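Uncharacterized protein (Parabacteroides merdae ATCC 43184, PDB 4OPW) is of unknown function but, as a putative auto-transporter adhesin head (GIN) domain protein, probably takes part in cell adhesion. Local coordinates at residues S103-K111 with L122-K130; Y173-M182 with K194-I203. One frame throughout, in Å; residues are numbered along the deposited sequence. Where two conformers were deposited one is given.

Contact 1: residues S103-K111 with L122-K130; sequences SPLKGDELK and LKQKVEVGK. With EDO (1,2-ethanediol), chain E.
Leu-105 and Val-126 pair in parallel, Leu-105 N donating to Lys-125 O (3.0 Å) and Leu-105 O receiving Glu-127 N (2.8 Å), and beyond the corners at 107-108 and 129 the ladder resumes where Leu-110 N reaches Lys-130 O (3.0 Å). At the corner Lys-130 N donates to Asp-108 O, while Gly-129 N makes a weak bond to Gly-107 O. Gly-107 suits its place because its backbone angles (phi 144°, psi 170°) would press a side chain against the preceding carbonyl.

The apolar residues line the inner face. Leu-105 and Val-126 lie side by side, CD1 to CG2 (4.1 Å), and Leu-122 meets the same CD1 at about a right angle through its CD2. Leu-110 comes in from the next face: with its CG anti to the backbone N (chi1 179°) it brings CD2 to Val-126 CG1 (4.1 Å), and its CB meets Val-128 CG1. On the other surface Glu-109 and Lys-130 run alongside each other, CG on CB at 3.8 Å; in the conformer given, their charged ends stay beyond salt-bridge distance, and Lys-130 has a long, weak ion pair with Glu-152. Just ahead of the paired residues, a water accepts from Gln-124 N and donates to Ser-103 O.

Parallel strands of successive coils, their aliphatic side chains packed inside on both sides of a corner, mark a parallel beta-helix, as expected of this pectate-lyase-like clan.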
ATOM      1  N   SER A 103      -3.420  13.082   3.635  1.00 20.44           N
ATOM      2  CA  SER A 103      -3.287  13.609   4.987  1.00 19.99           C
ATOM      3  C   SER A 103      -2.255  12.807   5.723  1.00 22.72           C
ATOM      4  O   SER A 103      -2.018  11.658   5.341  1.00 20.61           O
ATOM      5  CB  SER A 103      -4.632  13.495   5.722  1.00 23.64           C
ATOM      6  OG  SER A 103      -4.859  12.148   6.113  1.00 24.52           O
ATOM      7  N   PRO A 104      -1.736  13.303   6.868  1.00 20.77           N
ATOM      8  CA  PRO A 104      -0.933  12.425   7.729  1.00 21.35           C
ATOM      9  C   PRO A 104      -1.823  11.287   8.243  1.00 24.16           C
ATOM     10  O   PRO A 104      -3.063  11.399   8.217  1.00 22.88           O
ATOM     11  CB  PRO A 104      -0.489  13.346   8.881  1.00 23.80           C
ATOM     12  CG  PRO A 104      -0.714  14.749   8.396  1.00 28.19           C
ATOM     13  CD  PRO A 104      -1.928  14.634   7.483  1.00 23.03           C
ATOM     14  N   LEU A 105      -1.205  10.173   8.643  1.00 19.45           N
ATOM     15  CA  LEU A 105      -1.914   9.007   9.162  1.00 18.68           C
ATOM     16  C   LEU A 105      -1.363   8.620  10.522  1.00 24.19           C
ATOM     17  O   LEU A 105      -0.142   8.595  10.716  1.00 22.25           O
ATOM     18  CB  LEU A 105      -1.812   7.809   8.215  1.00 18.17           C
ATOM     19  CG  LEU A 105      -2.391   7.993   6.793  1.00 21.41           C
ATOM     20  CD1 LEU A 105      -2.013   6.834   5.914  1.00 21.42           C
ATOM     21  CD2 LEU A 105      -3.896   8.180   6.830  1.00 21.28           C
ATOM     22  N   LYS A 106      -2.260   8.321  11.462  1.00 20.33           N
ATOM     23  CA  LYS A 106      -1.840   7.956  12.818  1.00 21.42           C
ATOM     24  C   LYS A 106      -2.647   6.752  13.296  1.00 28.90           C
ATOM     25  O   LYS A 106      -3.658   6.411  12.685  1.00 31.50           O
ATOM     26  CB  LYS A 106      -1.966   9.146  13.781  1.00 24.96           C
ATOM     27  CG  LYS A 106      -3.398   9.631  14.018  1.00 32.29           C
ATOM     28  CD  LYS A 106      -3.465  10.730  15.078  1.00 37.99           C
ATOM     29  CE  LYS A 106      -4.880  11.229  15.247  1.00 40.37           C
ATOM     30  NZ  LYS A 106      -5.752  10.169  15.802  1.00 46.89           N
ATOM     31  N   GLY A 107      -2.197   6.121  14.361  1.00 25.60           N
ATOM     32  CA  GLY A 107      -2.889   4.972  14.933  1.00 24.74           C
ATOM     33  C   GLY A 107      -1.941   3.934  15.470  1.00 25.28           C
ATOM     34  O   GLY A 107      -0.739   4.010  15.222  1.00 24.44           O
ATOM     35  N   ASP A 108      -2.476   2.953  16.198  1.00 21.74           N
ATOM     36  CA  ASP A 108      -1.664   1.870  16.752  1.00 21.85           C
ATOM     37  C   ASP A 108      -1.042   1.035  15.630  1.00 24.03           C
ATOM     38  O   ASP A 108       0.128   0.649  15.720  1.00 21.86           O
ATOM     39  CB  ASP A 108      -2.527   0.956  17.656  1.00 24.27           C
ATOM     40  CG  ASP A 108      -3.036   1.584  18.947  1.00 33.26           C
ATOM     41  OD1 ASP A 108      -2.466   2.611  19.383  1.00 31.44           O
ATOM     42  OD2 ASP A 108      -3.999   1.048  19.519  1.00 38.44           O
ATOM     43  N   GLU A 109      -1.838   0.750  14.571  1.00 21.67           N
ATOM     44  CA  GLU A 109      -1.386  -0.089  13.470  0.50 22.18           C
ATOM     45  C   GLU A 109      -1.979   0.338  12.144  1.00 24.74           C
ATOM     46  O   GLU A 109      -3.149   0.728  12.083  1.00 22.34           O
ATOM     47  CB  GLU A 109      -1.771  -1.566  13.737  0.50 24.00           C
ATOM     48  CG  GLU A 109      -0.995  -2.233  14.866  0.50 35.32           C
ATOM     49  CD  GLU A 109      -1.274  -3.697  15.152  0.50 50.41           C
ATOM     50  OE1 GLU A 109      -1.539  -4.455  14.191  0.50 48.58           O
ATOM     51  OE2 GLU A 109      -1.177  -4.097  16.336  0.50 35.49           O
ATOM     52  N   LEU A 110      -1.193   0.199  11.076  1.00 20.08           N
ATOM     53  CA  LEU A 110      -1.664   0.430   9.724  1.00 18.48           C
ATOM     54  C   LEU A 110      -1.151  -0.716   8.868  1.00 20.75           C
ATOM     55  O   LEU A 110       0.059  -0.929   8.755  1.00 19.28           O
ATOM     56  CB  LEU A 110      -1.270   1.803   9.156  1.00 18.49           C
ATOM     57  CG  LEU A 110      -1.738   2.076   7.713  1.00 20.39           C
ATOM     58  CD1 LEU A 110      -3.290   1.917   7.547  1.00 19.76           C
ATOM     59  CD2 LEU A 110      -1.246   3.425   7.232  1.00 20.98           C
ATOM     60  N   LYS A 111      -2.087  -1.492   8.319  1.00 17.23           N
ATOM     61  CA  LYS A 111      -1.772  -2.617   7.442  1.00 17.17           C
ATOM     62  C   LYS A 111      -2.275  -2.331   6.046  1.00 19.11           C
ATOM     63  O   LYS A 111      -3.436  -1.975   5.864  1.00 18.15           O
ATOM     64  CB  LYS A 111      -2.397  -3.911   8.010  1.00 19.50           C
ATOM     65  CG  LYS A 111      -2.254  -5.144   7.116  1.00 22.50           C
ATOM     66  CD  LYS A 111      -2.676  -6.433   7.852  1.00 30.29           C
ATOM     67  CE  LYS A 111      -4.177  -6.524   8.149  1.00 35.85           C
ATOM     68  NZ  LYS A 111      -4.510  -7.480   9.250  1.00 41.81           N
ATOM     69  N   LEU A 122       1.202   7.090   0.030  1.00 15.91           N
ATOM     70  CA  LEU A 122       0.955   7.710   1.336  1.00 16.47           C
ATOM     71  C   LEU A 122       1.781   8.971   1.312  1.00 19.29           C
ATOM     72  O   LEU A 122       2.993   8.908   1.465  1.00 17.85           O
ATOM     73  CB  LEU A 122       1.274   6.768   2.509  1.00 17.00           C
ATOM     74  CG  LEU A 122       0.677   5.331   2.412  1.00 20.71           C
ATOM     75  CD1 LEU A 122       1.080   4.497   3.616  1.00 19.65           C
ATOM     76  CD2 LEU A 122      -0.867   5.338   2.207  1.00 20.97           C
ATOM     77  N   LYS A 123       1.149  10.093   0.939  1.00 17.01           N
ATOM     78  CA  LYS A 123       1.875  11.333   0.625  1.00 17.55           C
ATOM     79  C   LYS A 123       2.332  12.168   1.830  1.00 22.37           C
ATOM     80  O   LYS A 123       3.188  13.050   1.651  1.00 21.84           O
ATOM     81  CB  LYS A 123       1.040  12.207  -0.323  1.00 18.61           C
ATOM     82  CG  LYS A 123       0.848  11.552  -1.702  1.00 23.53           C
ATOM     83  CD  LYS A 123       0.344  12.545  -2.730  1.00 29.08           C
ATOM     84  CE  LYS A 123       0.300  11.962  -4.116  1.00 26.77           C
ATOM     85  NZ  LYS A 123      -0.285  12.920  -5.098  1.00 24.82           N
ATOM     86  N   GLN A 124       1.760  11.942   3.027  1.00 19.47           N
ATOM     87  CA  GLN A 124       2.141  12.714   4.220  1.00 19.97           C
ATOM     88  C   GLN A 124       2.546  11.779   5.356  1.00 22.69           C
ATOM     89  O   GLN A 124       2.342  10.561   5.261  1.00 23.21           O
ATOM     90  CB  GLN A 124       1.035  13.687   4.625  1.00 21.56           C
ATOM     91  CG  GLN A 124       0.947  14.891   3.674  1.00 33.22           C
ATOM     92  CD  GLN A 124      -0.234  15.792   3.943  1.00 56.01           C
ATOM     93  OE1 GLN A 124      -1.111  15.968   3.102  1.00 61.60           O
ATOM     94  NE2 GLN A 124      -0.273  16.410   5.100  1.00 50.96           N
ATOM     95  N   LYS A 125       3.186  12.322   6.399  1.00 20.57           N
ATOM     96  CA  LYS A 125       3.777  11.513   7.461  1.00 20.68           C
ATOM     97  C   LYS A 125       2.814  10.466   8.052  1.00 23.36           C
ATOM     98  O   LYS A 125       1.695  10.774   8.458  1.00 22.37           O
ATOM     99  CB  LYS A 125       4.377  12.386   8.577  1.00 24.37           C
ATOM    100  CG  LYS A 125       5.203  11.603   9.599  1.00 31.94           C
ATOM    101  CD  LYS A 125       5.801  12.524  10.657  1.00 43.70           C
ATOM    102  CE  LYS A 125       6.811  11.808  11.520  1.00 53.04           C
ATOM    103  NZ  LYS A 125       7.490  12.741  12.456  1.00 61.70           N
ATOM    104  N   VAL A 126       3.290   9.224   8.075  1.00 20.93           N
ATOM    105  CA  VAL A 126       2.618   8.076   8.686  1.00 21.54           C
ATOM    106  C   VAL A 126       3.300   7.840  10.042  1.00 25.80           C
ATOM    107  O   VAL A 126       4.500   7.545  10.077  1.00 25.80           O
ATOM    108  CB  VAL A 126       2.677   6.825   7.770  1.00 25.57           C
ATOM    109  CG1 VAL A 126       2.033   5.606   8.443  1.00 26.20           C
ATOM    110  CG2 VAL A 126       2.034   7.106   6.404  1.00 25.08           C
ATOM    111  N   GLU A 127       2.567   8.019  11.150  1.00 22.00           N
ATOM    112  CA  GLU A 127       3.137   7.804  12.486  1.00 22.35           C
ATOM    113  C   GLU A 127       2.280   6.780  13.200  1.00 24.82           C
ATOM    114  O   GLU A 127       1.201   7.106  13.683  1.00 23.93           O
ATOM    115  CB  GLU A 127       3.260   9.123  13.269  1.00 24.24           C
ATOM    116  CG  GLU A 127       3.882   8.929  14.641  1.00 34.14           C
ATOM    117  CD  GLU A 127       4.589  10.115  15.259  1.00 55.57           C
ATOM    118  OE1 GLU A 127       4.487  11.239  14.713  1.00 44.61           O
ATOM    119  OE2 GLU A 127       5.264   9.908  16.294  1.00 44.77           O
ATOM    120  N   VAL A 128       2.758   5.531  13.238  1.00 21.47           N
ATOM    121  CA  VAL A 128       2.014   4.408  13.808  1.00 21.73           C
ATOM    122  C   VAL A 128       2.914   3.531  14.651  1.00 27.30           C
ATOM    123  O   VAL A 128       4.126   3.600  14.507  1.00 27.45           O
ATOM    124  CB  VAL A 128       1.347   3.564  12.667  1.00 23.30           C
ATOM    125  CG1 VAL A 128       0.245   4.349  11.948  1.00 23.37           C
ATOM    126  CG2 VAL A 128       2.384   3.014  11.672  1.00 22.66           C
ATOM    127  N   GLY A 129       2.323   2.696  15.510  1.00 23.78           N
ATOM    128  CA  GLY A 129       3.090   1.754  16.315  1.00 23.56           C
ATOM    129  C   GLY A 129       3.649   0.634  15.453  1.00 24.98           C
ATOM    130  O   GLY A 129       4.806   0.250  15.604  1.00 24.12           O
ATOM    131  N   LYS A 130       2.849   0.138  14.509  1.00 21.45           N
ATOM    132  CA  LYS A 130       3.262  -0.929  13.609  1.00 21.33           C
ATOM    133  C   LYS A 130       2.786  -0.627  12.195  1.00 22.54           C
ATOM    134  O   LYS A 130       1.616  -0.307  11.993  1.00 21.64           O
ATOM    135  CB  LYS A 130       2.700  -2.273  14.101  1.00 24.40           C
ATOM    136  CG  LYS A 130       3.111  -3.490  13.285  1.00 33.33           C
ATOM    137  CD  LYS A 130       2.301  -4.690  13.728  1.00 44.65           C
ATOM    138  CE  LYS A 130       2.784  -5.973  13.113  1.00 53.56           C
ATOM    139  NZ  LYS A 130       2.047  -7.139  13.656  1.00 57.29           N
TER
HETATM  140  C1  EDO E 303       5.614   6.305  16.668  1.00 67.33           C
HETATM  141  O1  EDO E 303       6.255   7.216  17.552  1.00 68.38           O
HETATM  142  C2  EDO E 303       6.062   4.871  16.997  1.00 66.59           C
HETATM  143  O2  EDO E 303       7.482   4.799  16.961  1.00 66.90           O
HETATM  144  O   HOH W   1      -0.044   9.788   4.048  1.00 18.45           O
HETATM  145  O   HOH W   2       0.371   7.380  16.324  1.00 33.00           O

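Contact 2: residues Y173-M182 with K194-I203; sequences YSITTDGEIM and KITGKGSAQI. With EDO (1,2-ethanediol), chain F.
Two successive coils of a right-handed parallel beta-helix meet here, each running along one face, round a tight turn and back along a second. Strands 173-177 and 194-197 are parallel within 4°, their axes 4.7 Å apart, and strands 180-182 and 200-203 repeat the pairing after the turn. Ile-175 makes both of its backbone bonds to the next coil: its N donates to Lys-194 O (2.9 Å) and its O accepts from Thr-196 N. In the turn Lys-198 N reaches Thr-177 O from well above the carbonyl plane, and past it Ser-200 N to Gly-179 O (3.0 Å) restores the ladder.

Inside, Ile-175 bridges the two faces. Its CG1 branch, anti to the carbonyl carbon (chi1 -63°), carries CD1 across to Ala-201 CB (4.0 Å), while its CB packs on Ile-195 CG1 of the same face; the small alanine suits a place so near the opposing strand. Ile-203 sets CG2 over a face of the Tyr-173 ring, 4.0 Å from the centroid, in a CH-pi contact. Gly-199 has backbone angles that would jam a side chain against the preceding carbonyl, and a CB would also collide with Ile-175 CG2.

Outside, Thr-176 and Thr-196 share water 3, which donates to Ile-175 O and lies 2.6 Å from Thr-196 OG1; its link to Thr-176 OG1 is weak. In the turn Asp-178 OD1 takes the N-H of Gly-179 (2.8 Å) from above its carboxylate plane, which probably helps to hold the bend.

Strand 150-156 continues the ladder through backbone bonds to Ser-174 and Thr-176, and strand 159-163 meets Glu-180 and Met-182 by side-chain contact. Towards the C-terminal end, Ile-219 of strand 218-221 packs against Ile-195 and Ile-203.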
ATOM      1  N   TYR A 173      12.216  -7.005   6.346  1.00 19.58           N
ATOM      2  CA  TYR A 173      12.090  -6.827   4.903  1.00 18.98           C
ATOM      3  C   TYR A 173      12.152  -8.172   4.236  1.00 22.48           C
ATOM      4  O   TYR A 173      13.066  -8.958   4.537  1.00 20.84           O
ATOM      5  CB  TYR A 173      13.199  -5.924   4.351  1.00 19.42           C
ATOM      6  CG  TYR A 173      13.209  -4.502   4.858  1.00 19.12           C
ATOM      7  CD1 TYR A 173      12.226  -3.599   4.472  1.00 20.80           C
ATOM      8  CD2 TYR A 173      14.274  -4.021   5.614  1.00 19.30           C
ATOM      9  CE1 TYR A 173      12.270  -2.264   4.874  1.00 22.05           C
ATOM     10  CE2 TYR A 173      14.340  -2.685   6.004  1.00 21.14           C
ATOM     11  CZ  TYR A 173      13.328  -1.811   5.641  1.00 24.69           C
ATOM     12  OH  TYR A 173      13.386  -0.485   5.990  1.00 22.56           O
ATOM     13  N   SER A 174      11.196  -8.470   3.340  0.50 18.51           N
ATOM     14  CA  SER A 174      11.206  -9.761   2.658  0.50 17.80           C
ATOM     15  C   SER A 174      10.788  -9.624   1.202  0.50 19.69           C
ATOM     16  O   SER A 174       9.892  -8.844   0.885  0.50 18.71           O
ATOM     17  CB  SER A 174      10.295 -10.763   3.365  0.50 21.57           C
ATOM     18  OG  SER A 174      10.704 -11.032   4.695  0.50 26.20           O
ATOM     19  N   ILE A 175      11.487 -10.355   0.312  1.00 16.38           N
ATOM     20  CA  ILE A 175      11.193 -10.419  -1.133  1.00 14.90           C
ATOM     21  C   ILE A 175      11.149 -11.896  -1.496  1.00 19.03           C
ATOM     22  O   ILE A 175      12.117 -12.618  -1.209  1.00 18.67           O
ATOM     23  CB  ILE A 175      12.157  -9.615  -2.067  1.00 16.96           C
ATOM     24  CG1 ILE A 175      12.101  -8.087  -1.778  1.00 17.46           C
ATOM     25  CG2 ILE A 175      11.846  -9.888  -3.578  1.00 17.74           C
ATOM     26  CD1 ILE A 175      13.326  -7.326  -2.200  1.00 25.28           C
ATOM     27  N   THR A 176      10.057 -12.342  -2.159  1.00 16.23           N
ATOM     28  CA  THR A 176       9.925 -13.741  -2.578  1.00 16.63           C
ATOM     29  C   THR A 176       9.574 -13.744  -4.059  1.00 18.70           C
ATOM     30  O   THR A 176       8.676 -13.008  -4.463  1.00 18.40           O
ATOM     31  CB  THR A 176       8.888 -14.487  -1.703  1.00 21.47           C
ATOM     32  OG1 THR A 176       9.253 -14.344  -0.324  1.00 24.16           O
ATOM     33  CG2 THR A 176       8.803 -15.970  -2.050  1.00 20.74           C
ATOM     34  N   THR A 177      10.333 -14.536  -4.868  1.00 16.14           N
ATOM     35  CA  THR A 177      10.268 -14.689  -6.344  1.00 15.21           C
ATOM     36  C   THR A 177      10.963 -13.495  -7.003  1.00 20.40           C
ATOM     37  O   THR A 177      11.926 -13.688  -7.728  1.00 20.40           O
ATOM     38  CB  THR A 177       8.829 -14.908  -6.900  1.00 21.73           C
ATOM     39  OG1 THR A 177       8.203 -15.993  -6.207  1.00 21.66           O
ATOM     40  CG2 THR A 177       8.811 -15.150  -8.419  1.00 19.84           C
ATOM     41  N   ASP A 178      10.447 -12.275  -6.794  1.00 17.17           N
ATOM     42  CA  ASP A 178      11.024 -11.041  -7.360  1.00 16.73           C
ATOM     43  C   ASP A 178      10.385  -9.828  -6.731  1.00 19.77           C
ATOM     44  O   ASP A 178       9.355  -9.950  -6.097  1.00 18.95           O
ATOM     45  CB  ASP A 178      10.826 -10.992  -8.891  1.00 17.10           C
ATOM     46  CG  ASP A 178      11.805 -10.083  -9.630  1.00 23.70           C
ATOM     47  OD1 ASP A 178      12.704  -9.507  -8.973  1.00 22.31           O
ATOM     48  OD2 ASP A 178      11.705  -9.994 -10.865  1.00 28.48           O
ATOM     49  N   GLY A 179      11.004  -8.670  -6.904  1.00 17.76           N
ATOM     50  CA  GLY A 179      10.516  -7.422  -6.341  1.00 18.51           C
ATOM     51  C   GLY A 179      11.634  -6.489  -5.932  1.00 22.12           C
ATOM     52  O   GLY A 179      12.804  -6.891  -5.886  1.00 19.50           O
ATOM     53  N   GLU A 180      11.277  -5.225  -5.653  1.00 19.73           N
ATOM     54  CA  GLU A 180      12.258  -4.217  -5.254  1.00 20.85           C
ATOM     55  C   GLU A 180      11.818  -3.469  -4.028  1.00 23.44           C
ATOM     56  O   GLU A 180      10.727  -2.888  -4.022  1.00 22.51           O
ATOM     57  CB  GLU A 180      12.525  -3.172  -6.365  1.00 23.07           C
ATOM     58  CG  GLU A 180      12.941  -3.703  -7.716  1.00 37.13           C
ATOM     59  CD  GLU A 180      12.818  -2.647  -8.799  1.00 60.37           C
ATOM     60  OE1 GLU A 180      13.370  -1.536  -8.620  1.00 45.41           O
ATOM     61  OE2 GLU A 180      12.130  -2.920  -9.809  1.00 46.94           O
ATOM     62  N   ILE A 181      12.675  -3.425  -3.016  1.00 18.18           N
ATOM     63  CA  ILE A 181      12.436  -2.591  -1.842  1.00 17.75           C
ATOM     64  C   ILE A 181      13.451  -1.450  -1.926  1.00 21.47           C
ATOM     65  O   ILE A 181      14.651  -1.716  -2.021  1.00 22.39           O
ATOM     66  CB  ILE A 181      12.515  -3.367  -0.484  1.00 20.10           C
ATOM     67  CG1 ILE A 181      11.333  -4.373  -0.345  1.00 20.63           C
ATOM     68  CG2 ILE A 181      12.555  -2.383   0.722  1.00 19.78           C
ATOM     69  CD1 ILE A 181      11.451  -5.399   0.799  1.00 22.14           C
HETATM   70  N   MSE A 182      12.972  -0.193  -1.931  1.00 16.48           N
HETATM   71  CA  MSE A 182      13.821   1.001  -1.949  0.50 15.80           C
HETATM   72  C   MSE A 182      13.640   1.696  -0.603  1.00 21.28           C
HETATM   73  O   MSE A 182      12.672   2.461  -0.419  1.00 20.39           O
HETATM   74  CB  MSE A 182      13.457   1.912  -3.129  0.50 17.40           C
HETATM   75  CG  MSE A 182      13.902   1.370  -4.483  0.50 23.37           C
HETATM   76 SE   MSE A 182      12.798   2.092  -5.910  0.38 30.02          SE
HETATM   77  CE  MSE A 182      11.222   1.013  -5.644  0.50 26.81           C
ATOM     78  N   LYS A 194      15.384 -10.704   3.983  0.50 18.57           N
ATOM     79  CA  LYS A 194      15.400 -12.016   3.352  0.50 18.67           C
ATOM     80  C   LYS A 194      14.907 -11.944   1.910  0.50 22.19           C
ATOM     81  O   LYS A 194      13.858 -11.348   1.640  0.50 20.55           O
ATOM     82  CB  LYS A 194      14.543 -12.996   4.175  0.50 21.16           C
ATOM     83  CG  LYS A 194      14.629 -14.458   3.744  0.50 31.65           C
ATOM     84  CD  LYS A 194      13.692 -15.313   4.592  0.50 42.21           C
ATOM     85  CE  LYS A 194      13.480 -16.694   4.028  0.50 49.86           C
ATOM     86  NZ  LYS A 194      12.360 -17.404   4.704  0.50 53.65           N
ATOM     87  N   ILE A 195      15.687 -12.536   0.979  1.00 19.30           N
ATOM     88  CA  ILE A 195      15.337 -12.609  -0.450  1.00 18.04           C
ATOM     89  C   ILE A 195      15.377 -14.083  -0.860  1.00 22.85           C
ATOM     90  O   ILE A 195      16.407 -14.734  -0.690  1.00 24.20           O
ATOM     91  CB  ILE A 195      16.191 -11.723  -1.413  1.00 21.17           C
ATOM     92  CG1 ILE A 195      16.122 -10.218  -1.006  1.00 22.01           C
ATOM     93  CG2 ILE A 195      15.696 -11.923  -2.883  1.00 20.25           C
ATOM     94  CD1 ILE A 195      16.992  -9.272  -1.847  1.00 25.86           C
ATOM     95  N   THR A 196      14.264 -14.600  -1.425  1.00 19.16           N
ATOM     96  CA  THR A 196      14.177 -15.978  -1.934  1.00 19.62           C
ATOM     97  C   THR A 196      13.789 -15.840  -3.411  1.00 23.23           C
ATOM     98  O   THR A 196      12.657 -15.455  -3.716  1.00 21.22           O
ATOM     99  CB  THR A 196      13.146 -16.816  -1.114  1.00 23.38           C
ATOM    100  OG1 THR A 196      13.395 -16.665   0.287  1.00 23.91           O
ATOM    101  CG2 THR A 196      13.157 -18.317  -1.495  1.00 23.72           C
ATOM    102  N   GLY A 197      14.746 -16.099  -4.294  1.00 20.22           N
ATOM    103  CA  GLY A 197      14.594 -15.956  -5.738  1.00 20.02           C
ATOM    104  C   GLY A 197      15.330 -14.710  -6.179  1.00 23.19           C
ATOM    105  O   GLY A 197      16.428 -14.423  -5.686  1.00 21.98           O
ATOM    106  N   LYS A 198      14.712 -13.933  -7.070  1.00 20.65           N
ATOM    107  CA  LYS A 198      15.303 -12.684  -7.554  1.00 21.06           C
ATOM    108  C   LYS A 198      14.846 -11.518  -6.696  1.00 23.13           C
ATOM    109  O   LYS A 198      13.938 -11.646  -5.866  1.00 20.83           O
ATOM    110  CB  LYS A 198      14.896 -12.425  -9.032  1.00 24.97           C
ATOM    111  CG  LYS A 198      15.373 -13.450 -10.049  1.00 36.91           C
ATOM    112  CD  LYS A 198      14.400 -13.578 -11.237  1.00 46.38           C
ATOM    113  CE  LYS A 198      14.435 -12.437 -12.227  1.00 62.83           C
ATOM    114  NZ  LYS A 198      13.540 -12.694 -13.387  1.00 75.83           N
ATOM    115  N   GLY A 199      15.463 -10.375  -6.913  1.00 23.15           N
ATOM    116  CA  GLY A 199      15.032  -9.173  -6.223  1.00 22.92           C
ATOM    117  C   GLY A 199      16.142  -8.258  -5.791  1.00 25.26           C
ATOM    118  O   GLY A 199      17.328  -8.573  -5.911  1.00 25.22           O
ATOM    119  N   SER A 200      15.742  -7.114  -5.286  1.00 20.07           N
ATOM    120  CA  SER A 200      16.672  -6.077  -4.870  1.00 20.59           C
ATOM    121  C   SER A 200      16.134  -5.364  -3.642  1.00 22.78           C
ATOM    122  O   SER A 200      15.002  -4.850  -3.664  1.00 21.43           O
ATOM    123  CB  SER A 200      16.895  -5.084  -6.021  1.00 24.99           C
ATOM    124  OG  SER A 200      17.549  -3.899  -5.604  1.00 31.87           O
ATOM    125  N   ALA A 201      16.935  -5.348  -2.573  1.00 20.27           N
ATOM    126  CA  ALA A 201      16.552  -4.614  -1.372  1.00 20.61           C
ATOM    127  C   ALA A 201      17.615  -3.582  -1.054  1.00 26.38           C
ATOM    128  O   ALA A 201      18.789  -3.928  -0.980  1.00 28.48           O
ATOM    129  CB  ALA A 201      16.339  -5.551  -0.183  1.00 21.62           C
ATOM    130  N   GLN A 202      17.209  -2.315  -0.906  1.00 21.20           N
ATOM    131  CA  GLN A 202      18.071  -1.176  -0.524  1.00 21.55           C
ATOM    132  C   GLN A 202      17.654  -0.790   0.868  1.00 23.57           C
ATOM    133  O   GLN A 202      16.498  -0.414   1.063  1.00 21.84           O
ATOM    134  CB  GLN A 202      17.915  -0.024  -1.501  1.00 22.07           C
ATOM    135  CG  GLN A 202      18.417  -0.345  -2.907  1.00 22.60           C
ATOM    136  CD  GLN A 202      18.139   0.780  -3.867  1.00 33.76           C
ATOM    137  OE1 GLN A 202      17.321   1.667  -3.606  1.00 27.34           O
ATOM    138  NE2 GLN A 202      18.812   0.767  -4.998  1.00 30.53           N
ATOM    139  N   ILE A 203      18.529  -0.964   1.856  1.00 20.80           N
ATOM    140  CA  ILE A 203      18.125  -0.787   3.251  1.00 20.24           C
ATOM    141  C   ILE A 203      19.145   0.031   4.043  1.00 22.76           C
ATOM    142  O   ILE A 203      20.273   0.231   3.575  1.00 22.93           O
ATOM    143  CB  ILE A 203      17.879  -2.189   3.898  1.00 23.42           C
ATOM    144  CG1 ILE A 203      19.163  -3.066   3.847  1.00 25.26           C
ATOM    145  CG2 ILE A 203      16.675  -2.883   3.239  1.00 22.25           C
ATOM    146  CD1 ILE A 203      19.035  -4.438   4.516  1.00 29.57           C
TER
HETATM  147  C1  EDO F 304      14.781  -7.162  -9.816  1.00 76.90           C
HETATM  148  O1  EDO F 304      15.540  -6.245  -9.041  1.00 76.40           O
HETATM  149  C2  EDO F 304      13.329  -6.639  -9.989  1.00 77.45           C
HETATM  150  O2  EDO F 304      13.293  -5.605 -10.956  1.00 78.54           O
HETATM  151  O   HOH W   3      12.198 -14.494   1.174  1.00 24.18           O
HETATM  152  O   HOH W   4      15.961  -1.823  -4.717  1.00 30.25           O

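Overall arrangement
Both contacts join one coil to the next in the same solenoid, contact 1 closing before contact 2 opens along the chain. Their centres lie about 23 Å apart and their nearest atoms about 12 Å, so they do not touch. The long sheet shared by both places strand 109-114 beside 130-136, then 150-156, 170-177 and 191-197, so that 150-156 separates the strands of the two contacts. Each takes in a bend of the coil and the strand pairing on both sides of it: the corner at 107-108 and 129 in contact 1, the turn at 178-179 and 198-199 in contact 2. Neither contact includes an identified site; the ethanediol beside each is probably from crystallisation.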